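PDB 7CU9: tube-forming protein in Mycobacterial Envelpe, TiME from Mycolicibacterium smegmatis, which probably assembles into a tube across the mycobacterial outer envelope that may serve as a channel for secretion. Local coordinates for residues S19-A24 against N178-A183; T70-T73 against D77-H80; R97-V102 against T155-N160; M116-D119 against T123-W126. All blocks are in the same frame, centred on the assembly; numbering follows the deposited sequence. Where two conformers were deposited one is given.

Contact 1: residues S19-A24 against N178-A183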
loop_
_atom_site.group_PDB
_atom_site.type_symbol
_atom_site.label_atom_id
_atom_site.label_comp_id
_atom_site.label_asym_id
_atom_site.label_seq_id
_atom_site.Cartn_x
_atom_site.Cartn_y
_atom_site.Cartn_z
ATOM N N SER B 19 -8.640 6.137 -2.050
ATOM C CA SER B 19 -8.429 4.819 -2.703
ATOM C C SER B 19 -7.367 4.943 -3.805
ATOM O O SER B 19 -6.474 4.080 -3.872
ATOM C CB SER B 19 -9.721 4.252 -3.238
ATOM O OG SER B 19 -9.468 3.075 -3.996
ATOM N N ASN B 20 -7.458 5.980 -4.644
ATOM C CA ASN B 20 -6.502 6.239 -5.750
ATOM C C ASN B 20 -5.096 6.484 -5.195
ATOM O O ASN B 20 -4.124 6.129 -5.884
ATOM C CB ASN B 20 -6.944 7.415 -6.621
ATOM C CG ASN B 20 -8.138 7.073 -7.485
ATOM O OD1 ASN B 20 -8.467 5.900 -7.666
ATOM N ND2 ASN B 20 -8.788 8.089 -8.025
ATOM N N ILE B 21 -4.987 7.094 -4.012
ATOM C CA ILE B 21 -3.678 7.475 -3.407
ATOM C C ILE B 21 -3.023 6.253 -2.748
ATOM O O ILE B 21 -1.810 6.080 -2.941
ATOM C CB ILE B 21 -3.860 8.650 -2.428
ATOM C CG1 ILE B 21 -4.225 9.925 -3.189
ATOM C CG2 ILE B 21 -2.623 8.842 -1.561
ATOM C CD1 ILE B 21 -4.765 11.024 -2.313
ATOM N N VAL B 22 -3.760 5.461 -1.967
ATOM C CA VAL B 22 -3.174 4.303 -1.221
ATOM C C VAL B 22 -3.059 3.082 -2.142
ATOM O O VAL B 22 -2.299 2.161 -1.784
ATOM C CB VAL B 22 -3.948 3.962 0.069
ATOM C CG1 VAL B 22 -3.968 5.138 1.027
ATOM C CG2 VAL B 22 -5.352 3.447 -0.190
ATOM N N GLY B 23 -3.775 3.064 -3.268
ATOM C CA GLY B 23 -3.787 1.925 -4.210
ATOM C C GLY B 23 -4.467 0.705 -3.617
ATOM O O GLY B 23 -3.900 -0.403 -3.703
ATOM N N ALA B 24 -5.632 0.897 -3.001
ATOM C CA ALA B 24 -6.459 -0.180 -2.419
ATOM C C ALA B 24 -7.900 0.299 -2.306
ATOM O O ALA B 24 -8.156 1.505 -2.269
ATOM C CB ALA B 24 -5.909 -0.593 -1.076
ATOM N N ASN B 178 2.294 11.112 2.289
ATOM C CA ASN B 178 2.962 12.274 1.642
ATOM C C ASN B 178 2.175 12.686 0.394
ATOM O O ASN B 178 1.973 13.897 0.199
ATOM C CB ASN B 178 4.429 11.981 1.330
ATOM C CG ASN B 178 5.270 11.919 2.585
ATOM O OD1 ASN B 178 4.842 12.376 3.644
ATOM N ND2 ASN B 178 6.452 11.338 2.479
ATOM N N VAL B 179 1.729 11.727 -0.421
ATOM C CA VAL B 179 0.897 12.053 -1.616
ATOM C C VAL B 179 -0.392 12.731 -1.131
ATOM O O VAL B 179 -0.785 13.759 -1.708
ATOM C CB VAL B 179 0.591 10.808 -2.470
ATOM C CG1 VAL B 179 -0.455 11.110 -3.528
ATOM C CG2 VAL B 179 1.848 10.245 -3.113
ATOM N N LEU B 180 -1.016 12.177 -0.093
ATOM C CA LEU B 180 -2.306 12.675 0.451
ATOM C C LEU B 180 -2.126 14.106 0.971
ATOM O O LEU B 180 -2.937 14.965 0.605
ATOM C CB LEU B 180 -2.780 11.730 1.556
ATOM C CG LEU B 180 -4.048 12.152 2.299
ATOM C CD1 LEU B 180 -5.198 12.432 1.334
ATOM C CD2 LEU B 180 -4.438 11.098 3.318
ATOM N N ALA B 181 -1.120 14.355 1.807
ATOM C CA ALA B 181 -0.850 15.707 2.348
ATOM C C ALA B 181 -0.616 16.684 1.189
ATOM O O ALA B 181 -1.089 17.829 1.280
ATOM C CB ALA B 181 0.307 15.687 3.312
ATOM N N GLY B 182 0.089 16.253 0.140
ATOM C CA GLY B 182 0.291 17.065 -1.075
ATOM C C GLY B 182 -1.035 17.423 -1.727
ATOM O O GLY B 182 -1.245 18.600 -2.072
ATOM N N ALA B 183 -1.926 16.444 -1.886
ATOM C CA ALA B 183 -3.251 16.623 -2.521
ATOM C C ALA B 183 -4.082 17.614 -1.700
ATOM O O ALA B 183 -4.757 18.472 -2.294
ATOM C CB ALA B 183 -3.949 15.293 -2.658
#

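Contact 2: residues T70-T73 against D77-H80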
loop_
_atom_site.group_PDB
_atom_site.type_symbol
_atom_site.label_atom_id
_atom_site.label_comp_id
_atom_site.label_asym_id
_atom_site.label_seq_id
_atom_site.Cartn_x
_atom_site.Cartn_y
_atom_site.Cartn_z
ATOM N N THR B 70 -12.452 10.246 8.324
ATOM C CA THR B 70 -11.819 8.922 8.496
ATOM C C THR B 70 -12.368 8.023 7.391
ATOM O O THR B 70 -13.586 8.067 7.158
ATOM C CB THR B 70 -12.095 8.343 9.884
ATOM O OG1 THR B 70 -11.853 9.346 10.870
ATOM C CG2 THR B 70 -11.250 7.117 10.156
ATOM N N ALA B 71 -11.502 7.278 6.709
ATOM C CA ALA B 71 -11.895 6.369 5.614
ATOM C C ALA B 71 -11.228 5.014 5.848
ATOM O O ALA B 71 -10.135 4.982 6.426
ATOM C CB ALA B 71 -11.545 6.975 4.280
ATOM N N GLN B 72 -11.903 3.934 5.451
ATOM C CA GLN B 72 -11.452 2.541 5.697
ATOM C C GLN B 72 -11.781 1.678 4.480
ATOM O O GLN B 72 -12.676 2.047 3.701
ATOM C CB GLN B 72 -12.178 1.921 6.890
ATOM C CG GLN B 72 -11.846 2.539 8.232
ATOM C CD GLN B 72 -12.527 1.796 9.353
ATOM O OE1 GLN B 72 -13.284 0.842 9.139
ATOM N NE2 GLN B 72 -12.268 2.232 10.570
ATOM N N THR B 73 -11.108 0.534 4.373
ATOM C CA THR B 73 -11.420 -0.545 3.403
ATOM C C THR B 73 -12.944 -0.713 3.308
ATOM O O THR B 73 -13.475 -0.626 2.190
ATOM C CB THR B 73 -10.714 -1.839 3.822
ATOM O OG1 THR B 73 -9.314 -1.559 3.889
ATOM C CG2 THR B 73 -10.976 -2.986 2.871
ATOM N N ASP B 77 -13.879 -3.049 8.572
ATOM C CA ASP B 77 -12.580 -3.509 8.022
ATOM C C ASP B 77 -11.644 -2.306 7.882
ATOM O O ASP B 77 -11.831 -1.521 6.943
ATOM C CB ASP B 77 -12.784 -4.212 6.683
ATOM C CG ASP B 77 -11.521 -4.834 6.119
ATOM O OD1 ASP B 77 -10.427 -4.533 6.641
ATOM O OD2 ASP B 77 -11.647 -5.619 5.163
ATOM N N ALA B 78 -10.672 -2.188 8.785
ATOM C CA ALA B 78 -9.690 -1.080 8.816
ATOM C C ALA B 78 -8.340 -1.546 8.256
ATOM O O ALA B 78 -7.314 -0.947 8.627
ATOM C CB ALA B 78 -9.561 -0.558 10.225
ATOM N N THR B 79 -8.322 -2.548 7.370
ATOM C CA THR B 79 -7.063 -3.062 6.764
ATOM C C THR B 79 -6.236 -1.864 6.276
ATOM O O THR B 79 -5.027 -1.789 6.601
ATOM C CB THR B 79 -7.355 -4.064 5.641
ATOM O OG1 THR B 79 -7.983 -5.214 6.213
ATOM C CG2 THR B 79 -6.100 -4.484 4.910
ATOM N N HIS B 80 -6.866 -0.973 5.514
ATOM C CA HIS B 80 -6.377 0.406 5.256
ATOM C C HIS B 80 -7.286 1.352 6.039
ATOM O O HIS B 80 -8.522 1.204 5.928
ATOM C CB HIS B 80 -6.326 0.723 3.748
ATOM C CG HIS B 80 -5.296 -0.053 2.991
ATOM N ND1 HIS B 80 -4.026 0.426 2.770
ATOM C CD2 HIS B 80 -5.352 -1.262 2.383
ATOM C CE1 HIS B 80 -3.339 -0.454 2.065
ATOM N NE2 HIS B 80 -4.136 -1.500 1.816
#

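Contact 3: residues R97-V102 against T155-N160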
loop_
_atom_site.group_PDB
_atom_site.type_symbol
_atom_site.label_atom_id
_atom_site.label_comp_id
_atom_site.label_asym_id
_atom_site.label_seq_id
_atom_site.Cartn_x
_atom_site.Cartn_y
_atom_site.Cartn_z
ATOM N N ARG B 97 0.953 28.539 16.345
ATOM C CA ARG B 97 0.725 28.127 17.750
ATOM C C ARG B 97 0.088 26.733 17.754
ATOM O O ARG B 97 0.480 25.912 18.593
ATOM C CB ARG B 97 -0.119 29.161 18.498
ATOM C CG ARG B 97 0.644 30.434 18.824
ATOM C CD ARG B 97 -0.134 31.323 19.771
ATOM N NE ARG B 97 -1.354 31.877 19.198
ATOM C CZ ARG B 97 -1.429 32.974 18.445
ATOM N NH1 ARG B 97 -0.344 33.656 18.123
ATOM N NH2 ARG B 97 -2.607 33.388 18.012
ATOM N N ALA B 98 -0.848 26.459 16.844
ATOM C CA ALA B 98 -1.504 25.134 16.751
ATOM C C ALA B 98 -0.461 24.079 16.372
ATOM O O ALA B 98 -0.448 22.998 16.996
ATOM C CB ALA B 98 -2.649 25.177 15.777
ATOM N N TYR B 99 0.406 24.384 15.407
ATOM C CA TYR B 99 1.525 23.494 15.011
ATOM C C TYR B 99 2.364 23.167 16.253
ATOM O O TYR B 99 2.711 21.997 16.475
ATOM C CB TYR B 99 2.362 24.132 13.903
ATOM C CG TYR B 99 3.556 23.303 13.514
ATOM C CD1 TYR B 99 3.395 22.144 12.775
ATOM C CD2 TYR B 99 4.832 23.648 13.922
ATOM C CE1 TYR B 99 4.478 21.350 12.434
ATOM C CE2 TYR B 99 5.925 22.867 13.591
ATOM C CZ TYR B 99 5.749 21.717 12.842
ATOM O OH TYR B 99 6.833 20.948 12.519
ATOM N N HIS B 100 2.671 24.176 17.064
ATOM C CA HIS B 100 3.535 24.001 18.262
ATOM C C HIS B 100 2.794 23.257 19.375
ATOM O O HIS B 100 3.473 22.600 20.182
ATOM C CB HIS B 100 4.168 25.334 18.673
ATOM C CG HIS B 100 5.386 25.595 17.862
ATOM N ND1 HIS B 100 6.595 24.988 18.149
ATOM C CD2 HIS B 100 5.577 26.309 16.734
ATOM C CE1 HIS B 100 7.480 25.337 17.241
ATOM N NE2 HIS B 100 6.883 26.152 16.363
ATOM N N ARG B 101 1.463 23.275 19.411
ATOM C CA ARG B 101 0.724 22.428 20.387
ATOM C C ARG B 101 0.917 20.949 20.020
ATOM O O ARG B 101 0.906 20.115 20.935
ATOM C CB ARG B 101 -0.738 22.864 20.499
ATOM C CG ARG B 101 -0.891 24.196 21.215
ATOM C CD ARG B 101 -2.328 24.501 21.583
ATOM N NE ARG B 101 -3.167 24.795 20.428
ATOM C CZ ARG B 101 -3.321 25.994 19.866
ATOM N NH1 ARG B 101 -2.667 27.049 20.323
ATOM N NH2 ARG B 101 -4.126 26.129 18.828
ATOM N N VAL B 102 1.116 20.623 18.743
ATOM C CA VAL B 102 1.491 19.236 18.340
ATOM C C VAL B 102 2.936 18.968 18.771
ATOM O O VAL B 102 3.162 18.006 19.534
ATOM C CB VAL B 102 1.320 18.983 16.832
ATOM C CG1 VAL B 102 1.799 17.581 16.464
ATOM C CG2 VAL B 102 -0.121 19.189 16.382
ATOM N N THR B 155 2.124 16.252 9.883
ATOM C CA THR B 155 1.507 17.518 10.334
ATOM C C THR B 155 2.210 18.645 9.593
ATOM O O THR B 155 3.451 18.711 9.656
ATOM C CB THR B 155 1.630 17.683 11.850
ATOM O OG1 THR B 155 0.887 16.615 12.433
ATOM C CG2 THR B 155 1.129 19.024 12.338
ATOM N N ARG B 156 1.456 19.493 8.907
ATOM C CA ARG B 156 2.066 20.531 8.052
ATOM C C ARG B 156 1.375 21.856 8.300
ATOM O O ARG B 156 0.141 21.914 8.263
ATOM C CB ARG B 156 2.003 20.100 6.595
ATOM C CG ARG B 156 2.696 18.767 6.392
ATOM C CD ARG B 156 2.726 18.405 4.947
ATOM N NE ARG B 156 3.302 17.086 4.804
ATOM C CZ ARG B 156 3.622 16.560 3.639
ATOM N NH1 ARG B 156 3.392 17.244 2.530
ATOM N NH2 ARG B 156 4.147 15.350 3.587
ATOM N N LYS B 157 2.188 22.871 8.561
ATOM C CA LYS B 157 1.737 24.263 8.765
ATOM C C LYS B 157 2.009 24.997 7.454
ATOM O O LYS B 157 3.164 24.996 7.003
ATOM C CB LYS B 157 2.469 24.825 9.982
ATOM C CG LYS B 157 1.934 26.142 10.508
ATOM C CD LYS B 157 2.238 27.294 9.606
ATOM C CE LYS B 157 2.435 28.585 10.362
ATOM N NZ LYS B 157 2.711 29.687 9.417
ATOM N N ARG B 158 0.971 25.556 6.841
ATOM C CA ARG B 158 1.069 26.257 5.539
ATOM C C ARG B 158 0.288 27.560 5.679
ATOM O O ARG B 158 -0.936 27.487 5.775
ATOM C CB ARG B 158 0.542 25.367 4.409
ATOM C CG ARG B 158 1.287 24.049 4.244
ATOM C CD ARG B 158 2.694 24.276 3.725
ATOM N NE ARG B 158 3.394 23.031 3.420
ATOM C CZ ARG B 158 4.193 22.369 4.254
ATOM N NH1 ARG B 158 4.423 22.800 5.482
ATOM N NH2 ARG B 158 4.772 21.256 3.835
ATOM N N GLU B 159 0.989 28.697 5.730
ATOM C CA GLU B 159 0.366 30.022 5.976
ATOM C C GLU B 159 -0.489 29.912 7.247
ATOM O O GLU B 159 0.071 29.651 8.324
ATOM C CB GLU B 159 -0.422 30.467 4.739
ATOM C CG GLU B 159 0.447 30.820 3.543
ATOM C CD GLU B 159 0.940 32.259 3.516
ATOM O OE1 GLU B 159 0.911 32.912 4.574
ATOM O OE2 GLU B 159 1.356 32.721 2.429
ATOM N N ASN B 160 -1.807 30.081 7.123
ATOM C CA ASN B 160 -2.757 30.088 8.261
ATOM C C ASN B 160 -3.474 28.741 8.391
ATOM O O ASN B 160 -4.506 28.689 9.075
ATOM C CB ASN B 160 -3.778 31.211 8.092
ATOM C CG ASN B 160 -4.625 31.040 6.849
ATOM O OD1 ASN B 160 -4.160 30.513 5.834
ATOM N ND2 ASN B 160 -5.860 31.502 6.906
#

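Contact 4: residues M116-D119 against T123-W126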
loop_
_atom_site.group_PDB
_atom_site.type_symbol
_atom_site.label_atom_id
_atom_site.label_comp_id
_atom_site.label_asym_id
_atom_site.label_seq_id
_atom_site.Cartn_x
_atom_site.Cartn_y
_atom_site.Cartn_z
ATOM N N MET B 116 -3.355 2.945 24.673
ATOM C CA MET B 116 -4.472 3.834 24.259
ATOM C C MET B 116 -5.778 3.188 24.726
ATOM O O MET B 116 -6.031 2.033 24.344
ATOM C CB MET B 116 -4.529 4.028 22.740
ATOM C CG MET B 116 -3.534 5.035 22.210
ATOM S SD MET B 116 -3.694 5.275 20.415
ATOM C CE MET B 116 -5.116 6.365 20.336
ATOM N N HIS B 117 -6.545 3.905 25.546
ATOM C CA HIS B 117 -7.885 3.471 26.020
ATOM C C HIS B 117 -8.937 4.136 25.134
ATOM O O HIS B 117 -9.076 5.367 25.224
ATOM C CB HIS B 117 -8.053 3.800 27.505
ATOM C CG HIS B 117 -6.924 3.291 28.331
ATOM N ND1 HIS B 117 -6.807 1.958 28.671
ATOM C CD2 HIS B 117 -5.850 3.916 28.853
ATOM C CE1 HIS B 117 -5.710 1.789 29.382
ATOM N NE2 HIS B 117 -5.106 2.972 29.510
ATOM N N LEU B 118 -9.613 3.353 24.290
ATOM C CA LEU B 118 -10.582 3.856 23.280
ATOM C C LEU B 118 -11.962 3.999 23.931
ATOM O O LEU B 118 -12.257 3.236 24.876
ATOM C CB LEU B 118 -10.619 2.900 22.085
ATOM C CG LEU B 118 -9.275 2.612 21.413
ATOM C CD1 LEU B 118 -9.473 1.798 20.145
ATOM C CD2 LEU B 118 -8.519 3.896 21.103
ATOM N N ASP B 119 -12.760 4.957 23.447
ATOM C CA ASP B 119 -14.128 5.255 23.952
ATOM C C ASP B 119 -14.998 3.995 23.854
ATOM O O ASP B 119 -15.880 3.831 24.717
ATOM C CB ASP B 119 -14.760 6.428 23.195
ATOM C CG ASP B 119 -14.174 7.788 23.541
ATOM O OD1 ASP B 119 -13.291 7.848 24.422
ATOM O OD2 ASP B 119 -14.613 8.783 22.930
ATOM N N THR B 123 -8.646 -1.532 24.462
ATOM C CA THR B 123 -7.279 -1.024 24.749
ATOM C C THR B 123 -6.359 -1.457 23.607
ATOM O O THR B 123 -6.454 -2.623 23.187
ATOM C CB THR B 123 -6.755 -1.522 26.100
ATOM O OG1 THR B 123 -7.702 -1.146 27.099
ATOM C CG2 THR B 123 -5.396 -0.954 26.448
ATOM N N GLU B 124 -5.523 -0.541 23.119
ATOM C CA GLU B 124 -4.471 -0.829 22.112
ATOM C C GLU B 124 -3.130 -0.377 22.686
ATOM O O GLU B 124 -3.116 0.598 23.451
ATOM C CB GLU B 124 -4.758 -0.105 20.799
ATOM C CG GLU B 124 -6.037 -0.557 20.120
ATOM C CD GLU B 124 -6.400 0.237 18.879
ATOM O OE1 GLU B 124 -5.854 1.349 18.701
ATOM O OE2 GLU B 124 -7.241 -0.252 18.099
ATOM N N VAL B 125 -2.053 -1.079 22.347
ATOM C CA VAL B 125 -0.674 -0.704 22.767
ATOM C C VAL B 125 0.079 -0.275 21.511
ATOM O O VAL B 125 0.086 -1.048 20.534
ATOM C CB VAL B 125 0.028 -1.856 23.505
ATOM C CG1 VAL B 125 1.468 -1.509 23.849
ATOM C CG2 VAL B 125 -0.750 -2.256 24.748
ATOM N N TRP B 126 0.633 0.937 21.530
ATOM C CA TRP B 126 1.323 1.547 20.368
ATOM C C TRP B 126 2.739 1.953 20.761
ATOM O O TRP B 126 2.922 2.483 21.872
ATOM C CB TRP B 126 0.535 2.748 19.838
ATOM C CG TRP B 126 -0.766 2.377 19.202
ATOM C CD1 TRP B 126 -1.977 2.276 19.819
ATOM C CD2 TRP B 126 -0.990 2.049 17.819
ATOM N NE1 TRP B 126 -2.940 1.921 18.915
ATOM C CE2 TRP B 126 -2.366 1.773 17.680
ATOM C CE3 TRP B 126 -0.173 1.976 16.686
ATOM C CZ2 TRP B 126 -2.936 1.429 16.455
ATOM C CZ3 TRP B 126 -0.734 1.629 15.477
ATOM C CH2 TRP B 126 -2.098 1.362 15.365
HETATM O O HOH W 1 -9.299 0.556 28.030
#

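Contact 1: residues S19-A24 against N178-A183
Ile21 reaches out from helix 15-22 and seats itself on helix 174-185, making a helix-to-helix contact within the layer of helices that lies against one face of the large antiparallel sheet. The two backbones come closest at Ile21 and Leu180, whose CA atoms stand 6.6 Å apart.

Everything that crosses between 19-24 and 178-183 is apolar, and Ile21 supplies one side of each pair. Its two branches divide the work. CG2 rests on CG1 of Val179 at 3.7 Å, the two side chains sliding past each other in opposite directions. The longer branch, extended at chi2 (165°), carries CD1 farther over the partner helix, where it meets CD1 of Leu180 at 3.9 Å and the methyl CB of Ala183 at 4.4 Å. Ile21 and Leu180 cross at about a right angle; with CG anti to its backbone N (chi1 176°), Leu180 goes on to Val82 and Gln84 of the sheet. Val22, next to Ile21, also packs on Val82, so both helices share a footing on strand 77-89. The second subunit also reaches this contact: its Asp4 packs on Val179 and its Tyr10 on Asn20.

The polar interactions that finish helix 15-22 lie within 19-24. Gly23 leaves helical geometry with positive phi, and its N still reaches Ser19 O at 2.9 Å. The hydroxyl of Ser19 then ties down the outgoing chain: OG donates to Ala24 O at 2.7 Å, approaching from 43° above the carbonyl plane.

Contact 2: residues T70-T73 against D77-H80
With chi1 at -58°, Thr73 holds OG1 beside its own backbone N, which brings OG1 to His80 N, while CG2, anti to the backbone N, turns to Asp77. The Asp77 carboxylate, with CG anti to N (chi1 -174°), swings back to meet that methyl: Thr73 CG2 lies 3.6 Å from Asp77 OD2.

Two bonds join Thr73 and His80 in opposite directions. Thr73 N donates to His80 O at 3.1 Å, in the carbonyl plane, and His80 N donates to Thr73 OG1 at 3.0 Å, nearly straight at 167°. The threonine hydroxyl therefore takes the part a backbone carbonyl would play in a regular ladder, just where the chain turns a corner on both sides. His80 O also receives a CA-H...O contact from Gln72 CA at 3.2 Å.

Within 77-80 an Asx turn shapes the returning strand. Asp77 OD1 accepts from Thr79 N at 3.0 Å and, through its syn lone pair, from Thr79 OG1 at 2.6 Å. The guanidinium of Arg149 is hydrogen-bonded to the carbonyl oxygens of Ala78 and Thr79.

This is the tip of the hairpin of strands 63-72 and 77-89. The Thr73 hydroxyl and the Asp77 carboxylate both accept backbone N-H groups here, and the two donors on OD1 would be expected to favour an ionised Asp77.

Contact 3: residues R97-V102 against T155-N160
Tyr99 leans from helix 92-103 onto strand 150-158 between Thr155 and Lys157, two residues that face the helix from the same side of the strand. Helix and strand run nearly antiparallel, at 162°, and their axes approach to 8.8 Å.

The close part, around the buried Tyr99, Val102 and Thr155, is apolar. Tyr99 CD1 meets the methyl CG2 of Thr155 at 3.9 Å, and two residues along the strand Tyr99 CB meets Lys157 CG at 4.0 Å. Thr155 CG2 and Lys157 CB both come to the ring obliquely. Having CG anti to the backbone N (chi1 177°) carries the tyrosine side chain across the strand, past Thr155 obliquely and Lys157 at about a right angle, with its hydroxyl leading on to Gly134 O, to which it is hydrogen-bonded. One helical turn later Val102 CG2 reaches the same Thr155 methyl at 4.2 Å. Thr155 OG1 is hydrogen-bonded to Gln164 NE2 of the neighbouring strand, so the methyl is the part of this side chain that serves the helix. Leu162 and Trp140 close in around it.

Toward the end of the strand the grip slackens. The partly exposed Lys157 touches Tyr99 with its first carbons alone; the chain then bends at chi2 (-71°) and leads away from 97-102, past Val92 and Ala95, until NZ donates to Glu159 O at 2.9 Å, in the carbonyl plane and on a lone pair.

Arg156, on the opposite face of the strand, packs against helix 174-185. An antiparallel sheet with helices on both faces is the layered architecture of this protein, consistent with its PknH-like extracellular domain family.

Contact 4: residues M116-D119 against T123-W126
Met116 and Glu124 face each other as a hydrogen-bonded antiparallel pair, and both backbone donors are used. Met116 N gives to Glu124 O at 2.7 Å, nearly head-on to the carbonyl, and Glu124 N returns to Met116 O at 2.9 Å. Met116 O also takes a CA-H...O contact from Thr123 CA at 3.3 Å.

His117 and Thr123 form the adjoining non-hydrogen-bonded pair. Their side chains lie side by side, with Thr123 OG1 at the edge of the imidazole, and a water bridges OG1 to ND1, sitting 2.9 Å from His117 ND1 in the ring plane. The other ring nitrogen, NE2, is satisfied by Asp42 OD1, so both ends of the imidazole have partners.

On the face carrying Met116 and Glu124, the indole N-H is met within its own strand: the extended Glu124 chain (chi2 175°) carries OE1 to Trp126 NE1, which donates at 3.0 Å, in the ring plane but from above the carboxylate. Leu118 CD1 covers that carboxylate, 3.7 Å from Glu124 OE2. Met116 SD comes obliquely to the indole, 3.5 Å from Trp126 CD1, a Met-aromatic contact, and Lys142 adds a cation-pi contact to the same tryptophan. The whole is a two-stranded beta hairpin, 113-118 with 123-129, within the large antiparallel sheet.

How the contacts relate
All four contacts belong to one antiparallel sheet and its helices. Contacts 1 and 3 lie on opposite faces and meet through strand 150-158, where Arg156 CZ of contact 3 comes 3.4 Å from Ala181 CB of contact 1; their centres are 21 Å apart. Contact 1 also touches contact 2, Ala24 CB lying 3.5 Å from His80 NE2, and the His80 side chain is about 4 Å from a bound glycerol, probably from the crystallisation liquor. The hairpin tips of contacts 2 and 4 do not touch: nearest atoms are about 8 Å apart, centres 17 Å. A magnesium ion lies about 10 Å from the Lys157 side chain of contact 3.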